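Local atomic coordinates of restriction endonuclease S subunits (Thermoanaerobacter tengcongensis, PDB entry 3OKG), a protein that probably recognises the target DNA sequence as the specificity subunit of a type I restriction-modification methyltransferase, which it forms together with M subunits. Residues Arg41-Asn46 with Gln75-Arg80; Leu146-Met151 with Asp161-Asn166; Gln261-Phe266 with Leu290-Ala295. All blocks are in the same frame, centred on the assembly; numbering follows the deposited sequence.

Interaction 1 (Arg41-Asn46 with Gln75-Arg80); sequences RDPTKN and QHAPSR. With SO4 (sulfate ion), chain I; SO4 (sulfate ion), chain D.
The CB of Ala77 points toward the 3-10 turn 43-45 and is met there from two directions. The ring of Pro43 covers it with its CB, CG and CD carbons, the CG lying 3.9 Å from Ala77 CB, while the methyl of Thr44 comes alongside, Thr44 CG2 to Ala77 CB 3.8 Å. No hydrogen bond crosses between 41-46 and 75-80; the side-chain contact is made by carbon atoms, and the polar work stays inside the first loop. Thr44 splits the two tasks between its branches: with OG1 between the backbone N and the carbonyl carbon (chi1 70°), the hydroxyl turns back to Asp42 and the methyl is left to face Ala77. Asp42 OD1 takes two bonds from one face of its carboxylate, one of 2.5 Å from Thr44 OG1, short enough that the exact distance is doubtful, and one of 2.9 Å from Thr44 N, the hydroxyl standing 39° out of the plane. The N-H bond closes an Asx turn at the start of the 3-10 turn. With an alanine at Thr44, Ala77 would probably be left with a gap where the methyl sits, and Asp42 OD1 without its hydroxyl partner. Phe51 of strand 50-54 touches both Pro43 and Ala77. At the far ends of the two segments, Asn46 ND2 and Arg80 NH1 each hold a separate sulfate, probably from the crystallisation liquor. The arrangement is that of two loops meeting over the end of the mixed sheet in the first DNA specificity domain, one ahead of strand 50-54 and the other joining strands 70-73 and 81-84.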
ATOM      1  N   ARG A  41      16.709  28.409  25.329  1.00 28.38           N
ATOM      2  CA  ARG A  41      16.948  28.202  26.745  1.00 29.77           C
ATOM      3  C   ARG A  41      17.824  26.966  26.903  1.00 39.89           C
ATOM      4  O   ARG A  41      17.709  26.010  26.127  1.00 29.99           O
ATOM      5  CB  ARG A  41      15.629  28.031  27.493  1.00 30.39           C
ATOM      6  CG  ARG A  41      15.746  28.262  28.996  1.00 37.09           C
ATOM      7  CD  ARG A  41      14.776  27.410  29.772  1.00 48.90           C
ATOM      8  NE  ARG A  41      13.409  27.549  29.293  1.00 40.23           N
ATOM      9  CZ  ARG A  41      12.526  26.553  29.278  1.00 44.64           C
ATOM     10  NH1 ARG A  41      12.861  25.342  29.727  1.00 56.71           N
ATOM     11  NH2 ARG A  41      11.301  26.761  28.815  1.00 44.77           N
ATOM     12  N   ASP A  42      18.714  26.990  27.893  1.00 25.56           N
ATOM     13  CA  ASP A  42      19.592  25.861  28.151  1.00 31.99           C
ATOM     14  C   ASP A  42      19.066  25.141  29.387  1.00 30.15           C
ATOM     15  O   ASP A  42      19.238  25.619  30.506  1.00 33.89           O
ATOM     16  CB  ASP A  42      21.030  26.353  28.372  1.00 30.59           C
ATOM     17  CG  ASP A  42      21.998  25.225  28.592  1.00 42.74           C
ATOM     18  OD1 ASP A  42      21.552  24.092  28.898  1.00 34.98           O
ATOM     19  OD2 ASP A  42      23.215  25.462  28.457  1.00 51.17           O
ATOM     20  N   PRO A  43      18.389  24.003  29.190  1.00 26.49           N
ATOM     21  CA  PRO A  43      17.767  23.345  30.350  1.00 28.35           C
ATOM     22  C   PRO A  43      18.811  22.841  31.354  1.00 26.02           C
ATOM     23  O   PRO A  43      18.437  22.566  32.498  1.00 28.08           O
ATOM     24  CB  PRO A  43      17.039  22.132  29.726  1.00 25.69           C
ATOM     25  CG  PRO A  43      16.978  22.441  28.209  1.00 29.48           C
ATOM     26  CD  PRO A  43      18.214  23.235  27.942  1.00 27.83           C
ATOM     27  N   THR A  44      20.071  22.700  30.923  1.00 30.43           N
ATOM     28  CA  THR A  44      21.130  22.214  31.811  1.00 34.36           C
ATOM     29  C   THR A  44      21.377  23.192  32.943  1.00 42.66           C
ATOM     30  O   THR A  44      22.046  22.853  33.910  1.00 35.77           O
ATOM     31  CB  THR A  44      22.486  21.935  31.095  1.00 39.60           C
ATOM     32  OG1 THR A  44      23.101  23.168  30.694  1.00 35.97           O
ATOM     33  CG2 THR A  44      22.293  21.022  29.885  1.00 36.08           C
ATOM     34  N   LYS A  45      20.833  24.399  32.820  1.00 39.18           N
ATOM     35  CA  LYS A  45      20.992  25.425  33.845  1.00 41.46           C
ATOM     36  C   LYS A  45      20.019  25.213  34.986  1.00 43.74           C
ATOM     37  O   LYS A  45      20.146  25.832  36.037  1.00 41.84           O
ATOM     38  CB  LYS A  45      20.847  26.830  33.249  1.00 43.01           C
ATOM     39  CG  LYS A  45      22.017  27.198  32.348  1.00 41.68           C
ATOM     40  CD  LYS A  45      21.766  28.465  31.532  1.00 74.99           C
ATOM     41  CE  LYS A  45      21.874  29.738  32.364  1.00 81.58           C
ATOM     42  NZ  LYS A  45      20.700  29.936  33.268  1.00 75.16           N
ATOM     43  N   ASN A  46      19.047  24.328  34.777  1.00 32.82           N
ATOM     44  CA  ASN A  46      18.197  23.852  35.851  1.00 32.21           C
ATOM     45  C   ASN A  46      18.293  22.331  35.840  1.00 32.46           C
ATOM     46  O   ASN A  46      17.388  21.640  35.374  1.00 29.10           O
ATOM     47  CB  ASN A  46      16.752  24.317  35.667  1.00 40.17           C
ATOM     48  CG  ASN A  46      16.610  25.828  35.725  1.00 54.37           C
ATOM     49  OD1 ASN A  46      16.683  26.504  34.702  1.00 45.55           O
ATOM     50  ND2 ASN A  46      16.402  26.363  36.925  1.00 48.26           N
ATOM     51  N   GLN A  75      19.711  18.184  33.663  1.00 30.91           N
ATOM     52  CA  GLN A  75      21.090  17.716  33.672  1.00 27.49           C
ATOM     53  C   GLN A  75      21.437  16.949  32.406  1.00 29.30           C
ATOM     54  O   GLN A  75      22.551  17.032  31.898  1.00 31.61           O
ATOM     55  CB  GLN A  75      21.310  16.803  34.882  1.00 30.15           C
ATOM     56  CG  GLN A  75      22.632  16.095  34.845  1.00 45.08           C
ATOM     57  CD  GLN A  75      22.846  15.241  36.069  1.00 54.55           C
ATOM     58  OE1 GLN A  75      22.013  15.229  36.984  1.00 43.71           O
ATOM     59  NE2 GLN A  75      23.962  14.517  36.098  1.00 61.07           N
ATOM     60  N   HIS A  76      20.467  16.200  31.894  1.00 24.92           N
ATOM     61  CA  HIS A  76      20.705  15.326  30.767  1.00 25.46           C
ATOM     62  C   HIS A  76      20.221  15.857  29.414  1.00 29.46           C
ATOM     63  O   HIS A  76      20.146  15.099  28.440  1.00 26.00           O
ATOM     64  CB  HIS A  76      20.037  13.989  31.032  1.00 29.70           C
ATOM     65  CG  HIS A  76      20.576  13.288  32.233  1.00 45.56           C
ATOM     66  ND1 HIS A  76      19.765  12.752  33.208  1.00 45.70           N
ATOM     67  CD2 HIS A  76      21.849  13.055  32.627  1.00 47.54           C
ATOM     68  CE1 HIS A  76      20.516  12.202  34.145  1.00 55.49           C
ATOM     69  NE2 HIS A  76      21.784  12.373  33.818  1.00 57.79           N
ATOM     70  N   ALA A  77      19.891  17.138  29.356  1.00 33.78           N
ATOM     71  CA  ALA A  77      19.508  17.763  28.080  1.00 28.42           C
ATOM     72  C   ALA A  77      20.539  17.541  26.997  1.00 33.86           C
ATOM     73  O   ALA A  77      21.696  17.918  27.152  1.00 31.14           O
ATOM     74  CB  ALA A  77      19.283  19.276  28.253  1.00 25.85           C
ATOM     75  N   PRO A  78      20.104  16.962  25.870  1.00 31.88           N
ATOM     76  CA  PRO A  78      20.898  16.843  24.643  1.00 37.74           C
ATOM     77  C   PRO A  78      21.383  18.225  24.195  1.00 27.09           C
ATOM     78  O   PRO A  78      20.808  19.260  24.548  1.00 26.15           O
ATOM     79  CB  PRO A  78      19.898  16.280  23.628  1.00 32.35           C
ATOM     80  CG  PRO A  78      18.802  15.698  24.437  1.00 31.79           C
ATOM     81  CD  PRO A  78      18.733  16.456  25.709  1.00 34.83           C
ATOM     82  N   SER A  79      22.462  18.259  23.435  1.00 34.00           N
ATOM     83  CA  SER A  79      23.027  19.542  23.050  1.00 32.11           C
ATOM     84  C   SER A  79      22.092  20.327  22.141  1.00 27.91           C
ATOM     85  O   SER A  79      22.109  21.543  22.168  1.00 28.83           O
ATOM     86  CB  SER A  79      24.382  19.359  22.361  1.00 44.80           C
ATOM     87  OG  SER A  79      24.236  18.524  21.238  1.00 41.64           O
ATOM     88  N   ARG A  80      21.266  19.639  21.353  1.00 29.76           N
ATOM     89  CA  ARG A  80      20.307  20.322  20.465  1.00 29.56           C
ATOM     90  C   ARG A  80      19.048  20.810  21.168  1.00 25.14           C
ATOM     91  O   ARG A  80      18.200  21.491  20.574  1.00 27.08           O
ATOM     92  CB  ARG A  80      19.894  19.382  19.328  1.00 24.48           C
ATOM     93  CG  ARG A  80      20.967  19.193  18.274  1.00 33.77           C
ATOM     94  CD  ARG A  80      20.522  18.130  17.286  1.00 33.00           C
ATOM     95  NE  ARG A  80      21.496  17.966  16.224  1.00 43.74           N
ATOM     96  CZ  ARG A  80      21.372  17.079  15.244  1.00 76.21           C
ATOM     97  NH1 ARG A  80      20.302  16.291  15.200  1.00 59.97           N
ATOM     98  NH2 ARG A  80      22.313  16.981  14.311  1.00 45.68           N
TER
HETATM   99  S   SO4 I 405      17.252  23.379  39.473  1.00 64.72           S
HETATM  100  O1  SO4 I 405      16.400  23.305  40.654  1.00 41.76           O
HETATM  101  O2  SO4 I 405      17.172  24.738  38.944  1.00 62.75           O
HETATM  102  O3  SO4 I 405      18.640  23.060  39.801  1.00 68.28           O
HETATM  103  O4  SO4 I 405      16.791  22.410  38.480  1.00 49.65           O
HETATM  104  S   SO4 D 400      17.010  15.766  16.049  1.00 37.95           S
HETATM  105  O1  SO4 D 400      17.901  16.751  16.637  1.00 35.53           O
HETATM  106  O2  SO4 D 400      15.635  16.267  16.136  1.00 39.62           O
HETATM  107  O3  SO4 D 400      17.323  15.603  14.632  1.00 38.50           O
HETATM  108  O4  SO4 D 400      17.127  14.506  16.756  1.00 61.44           O

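Interaction 2 (Leu146-Met151 with Asp161-Asn166); sequences LTASKM and DNDVYN. With SO4 (sulfate ion), chain F.
Leu146 lays its CD2 methyl against the backbone of helix 161-165, over the Asp163-Val164 peptide: CD2 lies 3.7 Å from Asp163 O and 4.0 Å from Val164 N. The same methyl also touches the side chains that leave the helix at these two positions, Asp163 CB at 4.1 Å and Val164 CG2 at 4.2 Å, so one branch of the leucine carries the whole apolar part of the contact. What brings it there is the chain shape: CG sits beside the backbone N (chi1 -62°), and the CD2 branch then reaches farther toward the helix than the direction of its CB alone would suggest. On the helix side, Val164 holds CG2 next to its own backbone N, facing the leucine.

The contact belongs to the first DNA specificity domain, where the loop after helix 140-143 folds back beside the short helix 161-165, and strand 90-93 supports both: Phe92 touches Leu146 as well as Val164. Strand 118-121 adds Cys119 and Ile121 against Val164.

Two residues along the loop the character changes. Ala148 points its CB toward the helix, and the methyl comes within 4.2 Å of Asp163 OD2, too far to be more than loose packing. The polar link between the two segments is instead a water, which accepts from Ala148 N at 2.9 Å and donates weakly to Asp163 OD2, also at 2.9 Å. It therefore links the N-H of Ala148 to an acidic group. On the outer side of the helix, Asn162 ND2 donates to a sulfate, probably a crystallisation component, that Thr160 OG1 also binds.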
ATOM      1  N   LEU A 146      12.602  25.437  -1.094  1.00 18.07           N
ATOM      2  CA  LEU A 146      13.830  25.408  -0.297  1.00 19.33           C
ATOM      3  C   LEU A 146      15.003  24.968  -1.169  1.00 23.54           C
ATOM      4  O   LEU A 146      15.238  23.783  -1.391  1.00 21.09           O
ATOM      5  CB  LEU A 146      13.651  24.484   0.912  1.00 19.52           C
ATOM      6  CG  LEU A 146      12.535  24.995   1.833  1.00 19.02           C
ATOM      7  CD1 LEU A 146      12.302  23.936   2.921  1.00 26.77           C
ATOM      8  CD2 LEU A 146      12.892  26.338   2.449  1.00 15.02           C
ATOM      9  N   THR A 147      15.743  25.935  -1.674  1.00 20.04           N
ATOM     10  CA  THR A 147      16.737  25.613  -2.683  1.00 21.78           C
ATOM     11  C   THR A 147      17.871  24.702  -2.220  1.00 25.47           C
ATOM     12  O   THR A 147      18.363  23.891  -3.012  1.00 24.22           O
ATOM     13  CB  THR A 147      17.281  26.907  -3.303  1.00 28.54           C
ATOM     14  OG1 THR A 147      17.900  27.700  -2.290  1.00 56.75           O
ATOM     15  CG2 THR A 147      16.140  27.644  -3.857  1.00 23.44           C
ATOM     16  N   ALA A 148      18.268  24.816  -0.949  1.00 21.47           N
ATOM     17  CA  ALA A 148      19.336  23.977  -0.418  1.00 19.29           C
ATOM     18  C   ALA A 148      18.969  22.485  -0.392  1.00 29.49           C
ATOM     19  O   ALA A 148      19.844  21.638  -0.179  1.00 27.15           O
ATOM     20  CB  ALA A 148      19.774  24.442   0.981  1.00 21.49           C
ATOM     21  N   SER A 149      17.699  22.163  -0.627  1.00 25.15           N
ATOM     22  CA  SER A 149      17.297  20.756  -0.730  1.00 29.63           C
ATOM     23  C   SER A 149      17.559  20.166  -2.100  1.00 30.23           C
ATOM     24  O   SER A 149      17.646  18.945  -2.250  1.00 34.25           O
ATOM     25  CB  SER A 149      15.802  20.585  -0.417  1.00 32.22           C
ATOM     26  OG  SER A 149      15.571  20.884   0.934  1.00 32.61           O
ATOM     27  N   LYS A 150      17.628  21.019  -3.110  1.00 27.99           N
ATOM     28  CA  LYS A 150      17.879  20.536  -4.463  1.00 29.39           C
ATOM     29  C   LYS A 150      19.369  20.150  -4.586  1.00 30.31           C
ATOM     30  O   LYS A 150      20.114  20.222  -3.623  1.00 30.99           O
ATOM     31  CB  LYS A 150      17.551  21.606  -5.496  1.00 26.34           C
ATOM     32  CG  LYS A 150      16.336  22.452  -5.173  1.00 47.14           C
ATOM     33  CD  LYS A 150      15.050  21.767  -5.547  1.00 50.40           C
ATOM     34  CE  LYS A 150      13.878  22.514  -4.942  1.00 61.78           C
ATOM     35  NZ  LYS A 150      12.945  22.978  -5.990  1.00 34.08           N
ATOM     36  N   MET A 151      19.785  19.749  -5.776  1.00 27.80           N
ATOM     37  CA  MET A 151      21.165  19.313  -6.009  1.00 26.50           C
ATOM     38  C   MET A 151      22.169  20.270  -5.359  1.00 33.54           C
ATOM     39  O   MET A 151      22.044  21.489  -5.484  1.00 30.45           O
ATOM     40  CB  MET A 151      21.418  19.271  -7.515  1.00 32.19           C
ATOM     41  CG  MET A 151      20.254  18.757  -8.327  1.00 48.46           C
ATOM     42  SD  MET A 151      20.349  19.340 -10.028  1.00 73.02           S
ATOM     43  CE  MET A 151      19.400  20.853  -9.889  1.00 63.19           C
ATOM     44  N   ASP A 161      16.914  28.033   9.023  1.00 18.13           N
ATOM     45  CA  ASP A 161      15.629  28.570   9.491  1.00 24.20           C
ATOM     46  C   ASP A 161      15.247  29.777   8.617  1.00 21.39           C
ATOM     47  O   ASP A 161      14.090  29.945   8.227  1.00 20.76           O
ATOM     48  CB  ASP A 161      15.722  29.033  10.943  1.00 21.87           C
ATOM     49  CG  ASP A 161      15.909  27.881  11.936  1.00 29.64           C
ATOM     50  OD1 ASP A 161      15.637  26.713  11.592  1.00 22.83           O
ATOM     51  OD2 ASP A 161      16.340  28.153  13.073  1.00 36.74           O
ATOM     52  N   ASN A 162      16.214  30.652   8.327  1.00 21.48           N
ATOM     53  CA  ASN A 162      15.900  31.806   7.450  1.00 20.42           C
ATOM     54  C   ASN A 162      15.371  31.395   6.067  1.00 19.81           C
ATOM     55  O   ASN A 162      14.499  32.060   5.518  1.00 19.25           O
ATOM     56  CB  ASN A 162      17.113  32.745   7.299  1.00 22.49           C
ATOM     57  CG  ASN A 162      17.368  33.537   8.553  1.00 40.03           C
ATOM     58  OD1 ASN A 162      16.450  33.753   9.351  1.00 32.04           O
ATOM     59  ND2 ASN A 162      18.611  33.953   8.756  1.00 33.03           N
ATOM     60  N   ASP A 163      15.896  30.304   5.518  1.00 17.18           N
ATOM     61  CA  ASP A 163      15.400  29.805   4.235  1.00 23.08           C
ATOM     62  C   ASP A 163      13.891  29.523   4.363  1.00 22.30           C
ATOM     63  O   ASP A 163      13.087  29.857   3.493  1.00 16.94           O
ATOM     64  CB  ASP A 163      16.092  28.486   3.854  1.00 21.63           C
ATOM     65  CG  ASP A 163      17.550  28.672   3.412  1.00 22.14           C
ATOM     66  OD1 ASP A 163      17.975  29.819   3.195  1.00 20.32           O
ATOM     67  OD2 ASP A 163      18.254  27.648   3.289  1.00 24.84           O
ATOM     68  N   VAL A 164      13.508  28.878   5.454  1.00 18.66           N
ATOM     69  CA  VAL A 164      12.086  28.579   5.652  1.00 18.98           C
ATOM     70  C   VAL A 164      11.268  29.873   5.820  1.00 15.59           C
ATOM     71  O   VAL A 164      10.221  30.052   5.184  1.00 18.45           O
ATOM     72  CB  VAL A 164      11.896  27.624   6.852  1.00 18.85           C
ATOM     73  CG1 VAL A 164      10.388  27.326   7.105  1.00 18.88           C
ATOM     74  CG2 VAL A 164      12.702  26.304   6.632  1.00 17.30           C
ATOM     75  N   TYR A 165      11.744  30.784   6.657  1.00 17.02           N
ATOM     76  CA  TYR A 165      11.018  32.032   6.879  1.00 20.96           C
ATOM     77  C   TYR A 165      10.895  32.831   5.573  1.00 25.08           C
ATOM     78  O   TYR A 165       9.975  33.620   5.416  1.00 19.56           O
ATOM     79  CB  TYR A 165      11.692  32.912   7.935  1.00 23.10           C
ATOM     80  CG  TYR A 165      11.744  32.326   9.333  1.00 21.55           C
ATOM     81  CD1 TYR A 165      10.598  31.773   9.933  1.00 22.36           C
ATOM     82  CD2 TYR A 165      12.912  32.369  10.067  1.00 20.62           C
ATOM     83  CE1 TYR A 165      10.649  31.243  11.240  1.00 23.53           C
ATOM     84  CE2 TYR A 165      12.969  31.868  11.362  1.00 22.72           C
ATOM     85  CZ  TYR A 165      11.833  31.310  11.947  1.00 20.18           C
ATOM     86  OH  TYR A 165      11.924  30.784  13.231  1.00 22.06           O
ATOM     87  N   ASN A 166      11.812  32.611   4.635  1.00 19.88           N
ATOM     88  CA  ASN A 166      11.799  33.378   3.387  1.00 20.42           C
ATOM     89  C   ASN A 166      10.840  32.858   2.332  1.00 19.70           C
ATOM     90  O   ASN A 166      10.608  33.515   1.306  1.00 21.46           O
ATOM     91  CB  ASN A 166      13.225  33.466   2.802  1.00 18.48           C
ATOM     92  CG  ASN A 166      14.084  34.459   3.551  1.00 25.68           C
ATOM     93  OD1 ASN A 166      13.563  35.351   4.227  1.00 23.72           O
ATOM     94  ND2 ASN A 166      15.412  34.318   3.437  1.00 23.66           N
TER
HETATM   95  S   SO4 F 402      21.243  32.361   7.085  1.00 90.83           S
HETATM   96  O1  SO4 F 402      21.016  31.782   8.410  1.00 43.84           O
HETATM   97  O2  SO4 F 402      21.184  33.824   7.171  1.00 69.01           O
HETATM   98  O3  SO4 F 402      22.552  31.887   6.599  1.00 46.54           O
HETATM   99  O4  SO4 F 402      20.202  31.904   6.166  1.00 44.25           O
HETATM  100  O   HOH W   1      16.906  26.535   0.966  1.00 22.96           O

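Interaction 3 (Gln261-Phe266 with Leu290-Ala295); sequences QGKADF and LISVRA
Phe266 sends its CB toward strand 289-292, and the ring that follows advances on Leu290 with its far end. CG and the two delta carbons stay back on the side of their own loop. CE1 is the first atom to arrive, 3.5 Å from Leu290 CD1, and CE2 on the other flank comes within 4.0 Å of Leu290 CB. CZ, at the tip, comes to 3.3 Å from that same CB, closer than carbons usually pack, so the exact distance is doubtful. The phenyl meets the leucine at a slant, while the backbone N of Ile291 lies near the ring plane beyond its edge. CG stands beside the backbone N (chi1 -80°), and one face of the ring has Gly262 O and Lys263 CA of its own loop toward its rim.

The contact sits in the second DNA specificity domain, where the loop after strand 257-260 rests on strand 289-292, an inner strand of an antiparallel sheet. Its neighbour in that sheet, strand 313-318, supplies Leu313 against Phe266 and Ala315 against Leu290.

Farther along, Lys263 CB meets the side chain of Ser292, 3.8 Å from OG and 3.9 Å from CB. The serine OG is anti to its own backbone N (chi1 172°) and finds its hydrogen-bond partner in Pro296 O, so the lysine supplies only aliphatic cover. The rest of Lys263 leads away, and its NZ makes a weak hydrogen bond to Ser299 OG. Within the loop, Asp265 OD2 reaches back to Gly262 N at 3.2 Å, the donor standing well above the carboxylate plane.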
ATOM      1  N   GLN A 261       9.440 -26.749 -15.509  1.00 46.15           N
ATOM      2  CA  GLN A 261       9.930 -27.799 -14.639  1.00 52.42           C
ATOM      3  C   GLN A 261       8.986 -28.024 -13.481  1.00 45.21           C
ATOM      4  O   GLN A 261       8.681 -29.165 -13.129  1.00 50.15           O
ATOM      5  CB  GLN A 261      11.319 -27.440 -14.098  1.00 34.76           C
ATOM      6  CG  GLN A 261      11.721 -28.232 -12.869  1.00 51.09           C
ATOM      7  CD  GLN A 261      11.936 -29.697 -13.183  1.00 61.00           C
ATOM      8  OE1 GLN A 261      12.201 -30.061 -14.329  1.00 66.96           O
ATOM      9  NE2 GLN A 261      11.815 -30.548 -12.168  1.00 72.63           N
ATOM     10  N   GLY A 262       8.533 -26.933 -12.879  1.00 40.20           N
ATOM     11  CA  GLY A 262       7.812 -27.025 -11.630  1.00 43.84           C
ATOM     12  C   GLY A 262       7.127 -25.744 -11.204  1.00 32.65           C
ATOM     13  O   GLY A 262       6.926 -24.833 -12.015  1.00 35.87           O
ATOM     14  N   LYS A 263       6.745 -25.701  -9.931  1.00 40.42           N
ATOM     15  CA  LYS A 263       5.995 -24.570  -9.386  1.00 48.67           C
ATOM     16  C   LYS A 263       6.725 -23.242  -9.634  1.00 56.82           C
ATOM     17  O   LYS A 263       6.099 -22.223  -9.965  1.00 49.04           O
ATOM     18  CB  LYS A 263       5.729 -24.782  -7.895  1.00 56.36           C
ATOM     19  CG  LYS A 263       5.181 -23.553  -7.184  1.00 69.16           C
ATOM     20  CD  LYS A 263       4.592 -23.910  -5.829  1.00 69.06           C
ATOM     21  CE  LYS A 263       4.402 -22.669  -4.959  1.00 83.39           C
ATOM     22  NZ  LYS A 263       3.607 -21.608  -5.640  1.00 79.68           N
ATOM     23  N   ALA A 264       8.051 -23.272  -9.505  1.00 48.21           N
ATOM     24  CA  ALA A 264       8.873 -22.085  -9.740  1.00 47.93           C
ATOM     25  C   ALA A 264       8.601 -21.452 -11.099  1.00 53.41           C
ATOM     26  O   ALA A 264       8.728 -20.237 -11.257  1.00 56.84           O
ATOM     27  CB  ALA A 264      10.358 -22.419  -9.592  1.00 47.02           C
ATOM     28  N   ASP A 265       8.213 -22.275 -12.069  1.00 35.33           N
ATOM     29  CA  ASP A 265       7.957 -21.800 -13.426  1.00 30.38           C
ATOM     30  C   ASP A 265       6.484 -21.470 -13.673  1.00 38.35           C
ATOM     31  O   ASP A 265       5.973 -21.673 -14.775  1.00 37.77           O
ATOM     32  CB  ASP A 265       8.442 -22.828 -14.451  1.00 41.27           C
ATOM     33  CG  ASP A 265       9.839 -23.334 -14.152  1.00 56.58           C
ATOM     34  OD1 ASP A 265      10.767 -23.012 -14.924  1.00 65.59           O
ATOM     35  OD2 ASP A 265      10.010 -24.055 -13.147  1.00 50.14           O
ATOM     36  N   PHE A 266       5.810 -20.960 -12.648  1.00 45.84           N
ATOM     37  CA  PHE A 266       4.416 -20.549 -12.773  1.00 40.95           C
ATOM     38  C   PHE A 266       4.302 -19.045 -12.556  1.00 48.04           C
ATOM     39  O   PHE A 266       5.103 -18.460 -11.826  1.00 42.88           O
ATOM     40  CB  PHE A 266       3.541 -21.296 -11.765  1.00 20.00           C
ATOM     41  CG  PHE A 266       3.183 -22.690 -12.191  1.00 20.00           C
ATOM     42  CD1 PHE A 266       3.572 -23.173 -13.429  1.00 20.00           C
ATOM     43  CD2 PHE A 266       2.454 -23.520 -11.353  1.00 20.00           C
ATOM     44  CE1 PHE A 266       3.243 -24.456 -13.823  1.00 20.00           C
ATOM     45  CE2 PHE A 266       2.123 -24.803 -11.742  1.00 20.00           C
ATOM     46  CZ  PHE A 266       2.517 -25.272 -12.979  1.00 20.00           C
ATOM     47  N   LEU A 290      -2.500 -26.676 -14.645  1.00 31.96           N
ATOM     48  CA  LEU A 290      -1.209 -27.207 -14.225  1.00 28.87           C
ATOM     49  C   LEU A 290      -1.209 -27.251 -12.715  1.00 30.09           C
ATOM     50  O   LEU A 290      -1.728 -26.345 -12.063  1.00 35.00           O
ATOM     51  CB  LEU A 290      -0.044 -26.325 -14.731  1.00 31.92           C
ATOM     52  CG  LEU A 290       0.011 -26.025 -16.233  1.00 33.41           C
ATOM     53  CD1 LEU A 290       1.055 -24.966 -16.545  1.00 37.77           C
ATOM     54  CD2 LEU A 290       0.283 -27.291 -17.048  1.00 40.21           C
ATOM     55  N   ILE A 291      -0.627 -28.291 -12.142  1.00 30.12           N
ATOM     56  CA  ILE A 291      -0.611 -28.406 -10.689  1.00 30.78           C
ATOM     57  C   ILE A 291       0.753 -28.897 -10.226  1.00 38.72           C
ATOM     58  O   ILE A 291       1.373 -29.712 -10.897  1.00 35.61           O
ATOM     59  CB  ILE A 291      -1.732 -29.335 -10.193  1.00 30.59           C
ATOM     60  CG1 ILE A 291      -1.818 -29.320  -8.667  1.00 32.92           C
ATOM     61  CG2 ILE A 291      -1.544 -30.748 -10.735  1.00 33.84           C
ATOM     62  CD1 ILE A 291      -3.161 -29.783  -8.142  1.00 34.60           C
ATOM     63  N   SER A 292       1.227 -28.376  -9.096  1.00 41.02           N
ATOM     64  CA  SER A 292       2.538 -28.744  -8.582  1.00 33.74           C
ATOM     65  C   SER A 292       2.429 -30.063  -7.852  1.00 44.57           C
ATOM     66  O   SER A 292       1.590 -30.218  -6.983  1.00 40.75           O
ATOM     67  CB  SER A 292       3.066 -27.674  -7.629  1.00 56.93           C
ATOM     68  OG  SER A 292       4.250 -28.114  -6.985  1.00 62.37           O
ATOM     69  N   VAL A 293       3.278 -31.021  -8.207  1.00 45.72           N
ATOM     70  CA  VAL A 293       3.209 -32.340  -7.579  1.00 48.22           C
ATOM     71  C   VAL A 293       4.463 -32.617  -6.756  1.00 62.27           C
ATOM     72  O   VAL A 293       4.671 -33.737  -6.289  1.00 64.97           O
ATOM     73  CB  VAL A 293       3.010 -33.453  -8.630  1.00 51.68           C
ATOM     74  CG1 VAL A 293       1.618 -33.358  -9.237  1.00 43.58           C
ATOM     75  CG2 VAL A 293       4.081 -33.356  -9.731  1.00 36.53           C
ATOM     76  N   ARG A 294       5.276 -31.582  -6.557  1.00 61.71           N
ATOM     77  CA  ARG A 294       6.589 -31.738  -5.938  1.00 69.51           C
ATOM     78  C   ARG A 294       6.892 -31.275  -4.508  1.00 81.65           C
ATOM     79  O   ARG A 294       6.852 -32.068  -3.569  1.00103.09           O
ATOM     80  CB  ARG A 294       7.667 -31.107  -6.826  1.00 75.61           C
ATOM     81  CG  ARG A 294       8.475 -32.113  -7.631  1.00 76.78           C
ATOM     82  CD  ARG A 294       7.993 -33.532  -7.384  1.00 81.75           C
ATOM     83  NE  ARG A 294       9.041 -34.518  -7.632  1.00 92.27           N
ATOM     84  CZ  ARG A 294      10.319 -34.215  -7.829  1.00 87.98           C
ATOM     85  NH1 ARG A 294      10.714 -32.949  -7.809  1.00 97.70           N
ATOM     86  NH2 ARG A 294      11.206 -35.176  -8.047  1.00 89.62           N
ATOM     87  N   ALA A 295       7.298 -30.013  -4.408  1.00 81.13           N
ATOM     88  CA  ALA A 295       7.777 -29.445  -3.159  1.00 88.35           C
ATOM     89  C   ALA A 295       6.671 -28.679  -2.467  1.00 97.79           C
ATOM     90  O   ALA A 295       6.285 -29.019  -1.348  1.00 95.98           O
ATOM     91  CB  ALA A 295       8.972 -28.540  -3.413  1.00 87.58           C
TER

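How the interactions relate
Along the chain the three contacts follow one another without overlap, each closing before the next opens. Interactions 1 and 2 share the first DNA specificity domain, their centres 28 Å apart and their nearest atoms about 10 Å apart: the former joins loops at the end of the mixed sheet containing strands 50-54 and 81-84, the latter packs a loop on helix 161-165. Interaction 3 belongs to the second such domain, on the opposite side of the chain's centre, with centres 64 Å from interaction 1 and 56 Å from interaction 2. Long helices, including 174-216 and 365-388, span the distance, consistent with two target-recognition domains held apart on a coiled coil.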